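Local coordinates for protein putative ADP-Ribosyltransferase Scabin (Streptomyces scabiei 87.22, PDB 5EWK) that probably transfers ADP-ribose from NAD+ to a target molecule, as a member of the ADP-ribosyltransferase superfamily, at residues Q89-K94 with P114-T119. Sequence-based numbering, arbitrary orientation.
Sequences QGFLPK and PYVSTT. With P34 (N~2~,N~2~-dimethyl-N~1~-(6-oxo-5,6-dihydrophenanthridin-2-yl)glycinamide), chain B.
Strand 115-119 carries the Ser-Thr-Thr of an R-S-E-type ADP-ribosyltransferase, and P114, just before it, and V116 pack against F91 and P93 of the loop that follows helix 83-89. G90, the first residue past that helix, has a positive phi of 74°, a backbone shape glycine adopts easily. V116 is the apolar wedge. With chi1 at 174° its CG1 stands anti to the backbone N and meets F91 CB at 3.7 Å, while CG2 lies against the loop backbone, 3.7 Å from P93 N. A branched valine suits this place because its two methyls straddle the contact, CG1 at F91 CB and CG2 along the backbone from F91 to P93. The F91 ring leads away to Y135 of strand 133-137, which it meets edge-to-face, while CB stays with V116. P93, a proline, has no N-H to satisfy beside the V116 methyl, and its CB rests 3.3 Å from P114 O. No direct hydrogen bond joins the two segments; instead one water bridges them, accepting from K94 N at 2.9 Å and donating to Y115 O at 2.6 Å. The same strand lines the pocket of the bound phenanthridinone, which probably occupies the nicotinamide site. S117 CB packs 3.3 Å from ligand atom CAI; S117 OG is hydrogen-bonded to E160 OE2 and Y106 OH, consistent with the Ser-Glu pairing of this class, and R77 NH2 hydrogen-bonds to S117 O. From the loop side, K94 bends at its last torsion (chi4 -87°) to bring NZ within 3.2 Å of the ligand's dimethylamino N, a weak hydrogen bond.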
loop_
_atom_site.group_PDB
_atom_site.type_symbol
_atom_site.label_atom_id
_atom_site.label_comp_id
_atom_site.label_asym_id
_atom_site.label_seq_id
_atom_site.Cartn_x
_atom_site.Cartn_y
_atom_site.Cartn_z
ATOM N N GLN A 89 -7.910 10.573 -6.500
ATOM C CA GLN A 89 -7.058 11.146 -5.459
ATOM C C GLN A 89 -5.776 10.380 -5.197
ATOM O O GLN A 89 -4.875 10.928 -4.545
ATOM C CB GLN A 89 -7.777 11.166 -4.110
ATOM C CG GLN A 89 -8.952 12.037 -4.036
ATOM C CD GLN A 89 -9.630 11.931 -2.679
ATOM O OE1 GLN A 89 -9.232 11.139 -1.806
ATOM N NE2 GLN A 89 -10.662 12.702 -2.512
ATOM N N GLY A 90 -5.724 9.122 -5.596
ATOM C CA GLY A 90 -4.770 8.175 -5.056
ATOM C C GLY A 90 -5.192 7.776 -3.648
ATOM O O GLY A 90 -6.323 8.021 -3.212
ATOM N N PHE A 91 -4.246 7.168 -2.930
ATOM C CA PHE A 91 -4.421 6.845 -1.513
ATOM C C PHE A 91 -3.773 7.930 -0.657
ATOM O O PHE A 91 -2.547 8.094 -0.656
ATOM C CB PHE A 91 -3.839 5.476 -1.176
ATOM C CG PHE A 91 -4.634 4.324 -1.738
ATOM C CD1 PHE A 91 -5.865 3.987 -1.185
ATOM C CD2 PHE A 91 -4.156 3.602 -2.817
ATOM C CE1 PHE A 91 -6.613 2.947 -1.681
ATOM C CE2 PHE A 91 -4.897 2.543 -3.336
ATOM C CZ PHE A 91 -6.123 2.212 -2.774
ATOM N N LEU A 92 -4.604 8.657 0.097
ATOM C CA LEU A 92 -4.049 9.669 0.981
ATOM C C LEU A 92 -3.983 9.139 2.403
ATOM O O LEU A 92 -4.892 8.424 2.837
ATOM C CB LEU A 92 -4.895 10.937 0.952
ATOM C CG LEU A 92 -4.901 11.701 -0.368
ATOM C CD1 LEU A 92 -6.073 12.689 -0.395
ATOM C CD2 LEU A 92 -3.588 12.438 -0.561
ATOM N N PRO A 93 -2.921 9.457 3.139
ATOM C CA PRO A 93 -2.856 9.057 4.545
ATOM C C PRO A 93 -3.770 9.916 5.396
ATOM O O PRO A 93 -4.114 11.050 5.044
ATOM C CB PRO A 93 -1.390 9.296 4.906
ATOM C CG PRO A 93 -1.022 10.451 4.080
ATOM C CD PRO A 93 -1.752 10.271 2.764
ATOM N N LYS A 94 -4.110 9.370 6.563
ATOM C CA LYS A 94 -4.996 10.079 7.484
ATOM C C LYS A 94 -4.353 11.358 8.030
ATOM O O LYS A 94 -5.001 12.407 8.074
ATOM C CB LYS A 94 -5.399 9.153 8.626
ATOM C CG LYS A 94 -6.265 7.964 8.232
ATOM C CD LYS A 94 -6.867 7.337 9.492
ATOM C CE LYS A 94 -7.182 5.854 9.340
ATOM N NZ LYS A 94 -8.539 5.582 8.768
ATOM N N PRO A 114 0.801 8.831 9.072
ATOM C CA PRO A 114 1.218 9.310 7.748
ATOM C C PRO A 114 1.325 8.218 6.707
ATOM O O PRO A 114 1.730 8.508 5.580
ATOM C CB PRO A 114 2.605 9.903 8.037
ATOM C CG PRO A 114 3.138 8.994 9.097
ATOM C CD PRO A 114 1.947 8.734 9.998
ATOM N N TYR A 115 0.972 6.985 7.055
ATOM C CA TYR A 115 1.205 5.826 6.207
ATOM C C TYR A 115 -0.083 5.356 5.537
ATOM O O TYR A 115 -1.163 5.380 6.134
ATOM C CB TYR A 115 1.783 4.669 7.033
ATOM C CG TYR A 115 3.024 5.025 7.774
ATOM C CD1 TYR A 115 4.221 5.207 7.111
ATOM C CD2 TYR A 115 3.012 5.185 9.157
ATOM C CE1 TYR A 115 5.385 5.546 7.793
ATOM C CE2 TYR A 115 4.158 5.514 9.852
ATOM C CZ TYR A 115 5.347 5.691 9.175
ATOM O OH TYR A 115 6.496 6.028 9.858
ATOM N N VAL A 116 0.036 4.901 4.302
ATOM C CA VAL A 116 -0.998 4.068 3.690
ATOM C C VAL A 116 -0.486 2.638 3.640
ATOM O O VAL A 116 0.551 2.364 3.011
ATOM C CB VAL A 116 -1.385 4.548 2.284
ATOM C CG1 VAL A 116 -2.366 3.556 1.633
ATOM C CG2 VAL A 116 -2.006 5.967 2.362
ATOM N N SER A 117 -1.246 1.729 4.246
ATOM C CA SER A 117 -0.856 0.326 4.331
ATOM C C SER A 117 -1.231 -0.427 3.066
ATOM O O SER A 117 -2.345 -0.307 2.554
ATOM C CB SER A 117 -1.523 -0.364 5.511
ATOM O OG SER A 117 -1.080 0.209 6.722
ATOM N N THR A 118 -0.283 -1.233 2.597
ATOM C CA THR A 118 -0.490 -2.185 1.510
ATOM C C THR A 118 0.105 -3.521 1.940
ATOM O O THR A 118 0.770 -3.627 2.980
ATOM C CB THR A 118 0.173 -1.718 0.206
ATOM O OG1 THR A 118 1.584 -1.837 0.346
ATOM C CG2 THR A 118 -0.244 -0.260 -0.132
ATOM N N THR A 119 -0.074 -4.544 1.109
ATOM C CA THR A 119 0.438 -5.869 1.399
ATOM C C THR A 119 1.037 -6.523 0.154
ATOM O O THR A 119 0.604 -6.279 -0.976
ATOM C CB THR A 119 -0.678 -6.778 1.975
ATOM O OG1 THR A 119 -0.170 -8.083 2.236
ATOM C CG2 THR A 119 -1.877 -6.861 1.045
HETATM C CAA P34 B . -5.656 4.516 5.813
HETATM N N P34 B . -6.586 3.949 6.784
HETATM C CAB P34 B . -7.908 4.001 6.224
HETATM C CA P34 B . -6.248 2.569 7.048
HETATM C C P34 B . -6.492 1.919 8.428
HETATM O O P34 B . -6.693 2.624 9.426
HETATM N NAM P34 B . -6.419 0.548 8.496
HETATM C CAP P34 B . -6.203 -0.270 7.356
HETATM C CAK P34 B . -5.103 -1.129 7.275
HETATM C CAU P34 B . -4.942 -1.898 6.092
HETATM C CAT P34 B . -3.843 -2.850 5.872
HETATM C CAI P34 B . -2.840 -3.056 6.816
HETATM C CAF P34 B . -1.830 -3.962 6.568
HETATM C CAE P34 B . -1.754 -4.649 5.350
HETATM C CAH P34 B . -2.750 -4.439 4.391
HETATM C CAS P34 B . -3.774 -3.543 4.647
HETATM C CAQ P34 B . -4.812 -3.403 3.621
HETATM O OAD P34 B . -4.790 -4.003 2.541
HETATM N NAN P34 B . -5.802 -2.519 3.870
HETATM C CAR P34 B . -5.893 -1.779 5.083
HETATM C CAJ P34 B . -6.981 -0.909 5.187
HETATM C CAG P34 B . -7.125 -0.194 6.337
HETATM O O HOH W 1 -3.484 6.540 6.616
#